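Local coordinates for protein putative enoyl-CoA hydratase/isomerase (Acinetobacter baumannii, PDB 3FDU) that probably acts on enoyl-CoA thioesters as a hydratase or isomerase of the crotonase family, though its own substrate and reaction are not established, at residues 127-138 with 164-175. The protein carries 4 engineered substitutions. Residues are numbered along the deposited sequence; the frame is centred on the assembly and turned at random.
Sequences DNTALFQIPFVS and LFTAKKFNAETA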
loop_
_atom_site.group_PDB
_atom_site.type_symbol
_atom_site.label_atom_id
_atom_site.label_comp_id
_atom_site.label_asym_id
_atom_site.label_seq_id
_atom_site.Cartn_x
_atom_site.Cartn_y
_atom_site.Cartn_z
ATOM N N ASP A 127 -8.651 7.896 -19.371
ATOM C CA ASP A 127 -9.001 9.294 -19.562
ATOM C C ASP A 127 -10.146 9.621 -18.586
ATOM O O ASP A 127 -10.565 8.744 -17.808
ATOM C CB ASP A 127 -9.319 9.604 -21.054
ATOM C CG ASP A 127 -10.651 8.997 -21.541
ATOM O OD1 ASP A 127 -11.508 8.570 -20.703
ATOM O OD2 ASP A 127 -10.861 8.977 -22.793
ATOM N N ASN A 128 -10.581 10.891 -18.580
ATOM C CA ASN A 128 -11.513 11.365 -17.571
ATOM C C ASN A 128 -12.918 10.822 -17.777
ATOM O O ASN A 128 -13.824 11.060 -16.948
ATOM C CB ASN A 128 -11.556 12.896 -17.544
ATOM C CG ASN A 128 -11.837 13.453 -16.136
ATOM O OD1 ASN A 128 -11.454 12.861 -15.121
ATOM N ND2 ASN A 128 -12.412 14.655 -16.088
ATOM N N THR A 129 -13.122 10.131 -18.889
ATOM C CA THR A 129 -14.442 9.515 -19.146
ATOM C C THR A 129 -14.605 8.169 -18.395
ATOM O O THR A 129 -15.700 7.587 -18.370
ATOM C CB THR A 129 -14.702 9.201 -20.660
ATOM O OG1 THR A 129 -13.917 8.062 -21.080
ATOM C CG2 THR A 129 -14.408 10.409 -21.589
ATOM N N ALA A 130 -13.525 7.682 -17.796
ATOM C CA ALA A 130 -13.556 6.380 -17.137
ATOM C C ALA A 130 -14.454 6.341 -15.893
ATOM O O ALA A 130 -14.383 7.200 -15.027
ATOM C CB ALA A 130 -12.164 5.946 -16.799
ATOM N N LEU A 131 -15.288 5.312 -15.809
ATOM C CA LEU A 131 -16.181 5.161 -14.682
ATOM C C LEU A 131 -16.040 3.735 -14.172
ATOM O O LEU A 131 -16.396 2.785 -14.868
ATOM C CB LEU A 131 -17.650 5.426 -15.094
ATOM C CG LEU A 131 -17.970 6.927 -15.358
ATOM C CD1 LEU A 131 -19.387 6.972 -15.922
ATOM C CD2 LEU A 131 -17.795 7.841 -14.096
ATOM N N PHE A 132 -15.554 3.604 -12.957
ATOM C CA PHE A 132 -15.184 2.293 -12.412
ATOM C C PHE A 132 -16.199 1.830 -11.352
ATOM O O PHE A 132 -16.808 2.636 -10.665
ATOM C CB PHE A 132 -13.817 2.357 -11.737
ATOM C CG PHE A 132 -12.683 2.862 -12.617
ATOM C CD1 PHE A 132 -11.894 1.961 -13.324
ATOM C CD2 PHE A 132 -12.375 4.219 -12.685
ATOM C CE1 PHE A 132 -10.826 2.408 -14.116
ATOM C CE2 PHE A 132 -11.310 4.690 -13.488
ATOM C CZ PHE A 132 -10.531 3.786 -14.211
ATOM N N GLN A 133 -16.290 0.509 -11.155
ATOM C CA GLN A 133 -17.095 -0.009 -10.056
ATOM C C GLN A 133 -16.709 -1.454 -9.766
ATOM O O GLN A 133 -16.368 -2.202 -10.692
ATOM C CB GLN A 133 -18.598 0.059 -10.416
ATOM C CG GLN A 133 -19.537 -0.355 -9.203
ATOM C CD GLN A 133 -20.975 -0.468 -9.700
ATOM O OE1 GLN A 133 -21.195 -0.580 -10.907
ATOM N NE2 GLN A 133 -21.931 -0.391 -8.796
ATOM N N ILE A 134 -16.710 -1.832 -8.472
ATOM C CA ILE A 134 -16.613 -3.235 -8.051
ATOM C C ILE A 134 -17.942 -3.598 -7.401
ATOM O O ILE A 134 -18.145 -3.395 -6.204
ATOM C CB ILE A 134 -15.496 -3.432 -6.981
ATOM C CG1 ILE A 134 -14.270 -2.590 -7.366
ATOM C CG2 ILE A 134 -15.065 -4.938 -6.871
ATOM C CD1 ILE A 134 -13.079 -2.810 -6.441
ATOM N N PRO A 135 -18.863 -4.092 -8.183
ATOM C CA PRO A 135 -20.247 -4.291 -7.719
ATOM C C PRO A 135 -20.499 -5.610 -7.020
ATOM O O PRO A 135 -21.675 -5.887 -6.658
ATOM C CB PRO A 135 -21.052 -4.267 -9.029
ATOM C CG PRO A 135 -20.086 -4.805 -10.052
ATOM C CD PRO A 135 -18.703 -4.352 -9.622
ATOM N N PHE A 136 -19.449 -6.417 -6.792
ATOM C CA PHE A 136 -19.642 -7.785 -6.253
ATOM C C PHE A 136 -20.493 -7.815 -4.983
ATOM O O PHE A 136 -21.416 -8.621 -4.861
ATOM C CB PHE A 136 -18.279 -8.532 -6.005
ATOM C CG PHE A 136 -17.327 -8.505 -7.221
ATOM C CD1 PHE A 136 -17.777 -8.831 -8.493
ATOM C CD2 PHE A 136 -15.983 -8.162 -7.064
ATOM C CE1 PHE A 136 -16.895 -8.783 -9.609
ATOM C CE2 PHE A 136 -15.126 -8.135 -8.148
ATOM C CZ PHE A 136 -15.583 -8.433 -9.405
ATOM N N VAL A 137 -20.200 -6.975 -4.006
ATOM C CA VAL A 137 -21.037 -7.025 -2.781
ATOM C C VAL A 137 -22.531 -6.779 -3.035
ATOM O O VAL A 137 -23.408 -7.467 -2.459
ATOM C CB VAL A 137 -20.478 -6.120 -1.655
ATOM C CG1 VAL A 137 -21.534 -5.979 -0.506
ATOM C CG2 VAL A 137 -19.161 -6.772 -1.090
ATOM N N SER A 138 -22.849 -5.790 -3.875
ATOM C CA SER A 138 -24.262 -5.448 -4.068
ATOM C C SER A 138 -24.943 -6.462 -4.972
ATOM O O SER A 138 -26.174 -6.587 -4.944
ATOM C CB SER A 138 -24.440 -4.007 -4.601
ATOM O OG SER A 138 -23.689 -3.883 -5.793
ATOM N N LEU A 164 -14.699 -1.905 -1.966
ATOM C CA LEU A 164 -15.279 -3.273 -1.956
ATOM C C LEU A 164 -16.572 -3.300 -1.142
ATOM O O LEU A 164 -17.569 -3.881 -1.599
ATOM C CB LEU A 164 -14.277 -4.295 -1.400
ATOM C CG LEU A 164 -13.140 -4.672 -2.359
ATOM C CD1 LEU A 164 -12.026 -5.560 -1.705
ATOM C CD2 LEU A 164 -13.686 -5.393 -3.542
ATOM N N PHE A 165 -16.575 -2.715 0.061
ATOM C CA PHE A 165 -17.792 -2.855 0.917
ATOM C C PHE A 165 -18.966 -2.053 0.307
ATOM O O PHE A 165 -20.106 -2.508 0.322
ATOM C CB PHE A 165 -17.595 -2.300 2.324
ATOM C CG PHE A 165 -16.766 -3.162 3.281
ATOM C CD1 PHE A 165 -15.987 -4.232 2.837
ATOM C CD2 PHE A 165 -16.742 -2.833 4.633
ATOM C CE1 PHE A 165 -15.198 -4.975 3.746
ATOM C CE2 PHE A 165 -16.008 -3.593 5.535
ATOM C CZ PHE A 165 -15.219 -4.656 5.083
ATOM N N THR A 166 -18.715 -0.824 -0.157
ATOM C CA THR A 166 -19.840 0.025 -0.571
ATOM C C THR A 166 -20.301 -0.342 -1.967
ATOM O O THR A 166 -21.442 -0.034 -2.348
ATOM C CB THR A 166 -19.509 1.526 -0.552
ATOM O OG1 THR A 166 -18.512 1.833 -1.544
ATOM C CG2 THR A 166 -19.072 1.999 0.824
ATOM N N ALA A 167 -19.402 -0.971 -2.733
ATOM C CA ALA A 167 -19.683 -1.292 -4.136
ATOM C C ALA A 167 -20.002 -0.035 -4.972
ATOM O O ALA A 167 -20.657 -0.104 -6.028
ATOM C CB ALA A 167 -20.825 -2.332 -4.239
ATOM N N LYS A 168 -19.505 1.123 -4.552
ATOM C CA LYS A 168 -19.906 2.352 -5.271
ATOM C C LYS A 168 -19.157 2.578 -6.602
ATOM O O LYS A 168 -18.033 2.072 -6.820
ATOM C CB LYS A 168 -19.696 3.562 -4.369
ATOM C CG LYS A 168 -18.200 3.827 -4.003
ATOM C CD LYS A 168 -18.186 4.861 -2.855
ATOM C CE LYS A 168 -16.886 5.565 -2.731
ATOM N NZ LYS A 168 -17.018 6.417 -1.506
ATOM N N LYS A 169 -19.753 3.388 -7.479
ATOM C CA LYS A 169 -19.054 3.836 -8.672
ATOM C C LYS A 169 -18.057 4.919 -8.248
ATOM O O LYS A 169 -18.194 5.585 -7.186
ATOM C CB LYS A 169 -20.054 4.330 -9.771
ATOM C CG LYS A 169 -20.859 3.201 -10.414
ATOM C CD LYS A 169 -21.934 3.680 -11.365
ATOM C CE LYS A 169 -22.653 2.481 -12.029
ATOM N NZ LYS A 169 -21.691 1.546 -12.756
ATOM N N PHE A 170 -16.989 5.042 -9.016
ATOM C CA PHE A 170 -15.914 5.990 -8.693
ATOM C C PHE A 170 -15.204 6.462 -9.960
ATOM O O PHE A 170 -15.232 5.773 -10.986
ATOM C CB PHE A 170 -14.941 5.466 -7.603
ATOM C CG PHE A 170 -14.153 4.162 -7.981
ATOM C CD1 PHE A 170 -12.846 4.232 -8.529
ATOM C CD2 PHE A 170 -14.727 2.895 -7.752
ATOM C CE1 PHE A 170 -12.114 3.044 -8.847
ATOM C CE2 PHE A 170 -14.002 1.698 -8.058
ATOM C CZ PHE A 170 -12.705 1.793 -8.644
ATOM N N ASN A 171 -14.589 7.659 -9.914
ATOM C CA ASN A 171 -14.149 8.264 -11.146
ATOM C C ASN A 171 -12.650 8.030 -11.341
ATOM O O ASN A 171 -12.020 7.265 -10.569
ATOM C CB ASN A 171 -14.463 9.768 -11.170
ATOM C CG ASN A 171 -13.833 10.511 -9.981
ATOM O OD1 ASN A 171 -12.794 10.090 -9.456
ATOM N ND2 ASN A 171 -14.456 11.603 -9.552
ATOM N N ALA A 172 -12.079 8.620 -12.392
ATOM C CA ALA A 172 -10.657 8.355 -12.666
ATOM C C ALA A 172 -9.738 8.938 -11.584
ATOM O O ALA A 172 -8.698 8.374 -11.266
ATOM C CB ALA A 172 -10.255 8.855 -14.084
ATOM N N GLU A 173 -10.117 10.056 -10.972
ATOM C CA GLU A 173 -9.282 10.650 -9.929
ATOM C C GLU A 173 -9.217 9.760 -8.695
ATOM O O GLU A 173 -8.183 9.645 -8.054
ATOM C CB GLU A 173 -9.800 12.045 -9.554
ATOM C CG GLU A 173 -9.649 13.109 -10.658
ATOM C CD GLU A 173 -10.556 12.906 -11.898
ATOM O OE1 GLU A 173 -11.649 12.265 -11.823
ATOM O OE2 GLU A 173 -10.153 13.423 -12.972
ATOM N N THR A 174 -10.348 9.168 -8.320
ATOM C CA THR A 174 -10.376 8.180 -7.227
ATOM C C THR A 174 -9.500 6.955 -7.598
ATOM O O THR A 174 -8.734 6.494 -6.763
ATOM C CB THR A 174 -11.832 7.711 -6.922
ATOM O OG1 THR A 174 -12.571 8.833 -6.390
ATOM C CG2 THR A 174 -11.875 6.540 -5.853
ATOM N N ALA A 175 -9.621 6.457 -8.833
ATOM C CA ALA A 175 -8.871 5.275 -9.248
ATOM C C ALA A 175 -7.394 5.610 -9.254
ATOM O O ALA A 175 -6.574 4.791 -8.883
ATOM C CB ALA A 175 -9.303 4.794 -10.679
HETATM O O HOH W 1 -13.676 9.869 -14.324
HETATM O O HOH W 2 -19.384 2.548 -14.214
HETATM O O HOH W 3 -17.956 -5.218 -4.048
HETATM O O HOH W 4 -16.710 -0.074 -6.077
HETATM O O HOH W 5 -23.999 -1.049 -6.244
#
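CB of Phe132 sits over one face of the Phe170 ring, a CH-pi contact 3.5 Å from its centroid, and CG1 of Ile134 lies at that ring's edge. The rings are nearly parallel (16°) but so displaced that this CB contact, not stacking, joins them. CB of Ala175 lies on one face of the Phe132 ring, 3.5 Å from CE2; Phe170 O and CA of Ala172 are at its edge, a small residue letting the helix come close. With CG of Phe170 between its backbone N and carbonyl carbon (chi1 62°), the ring turns in against CB of Phe132. Their backbones form an antiparallel hydrogen-bonded pair, Phe132 N to Phe170 O being 2.9 Å and almost straight. Strand 169-170, short and weakly bonded, borders, within this chain, a three-stranded sheet with 131-133 and 109-111, separate from the six-stranded sheet of this crotonase-type fold; Val115 touches both phenylalanine side chains. Gln133, on the sheet's other face, is long enough to bridge: NE2 donates in its amide plane to Ala167 O (3.1 Å), and OE1 accepts from Lys169 NZ (2.9 Å), above the carbonyl plane. Branched apolar chains suit the buried flank, where CG2 of Ile134 meets CD2 of Leu164.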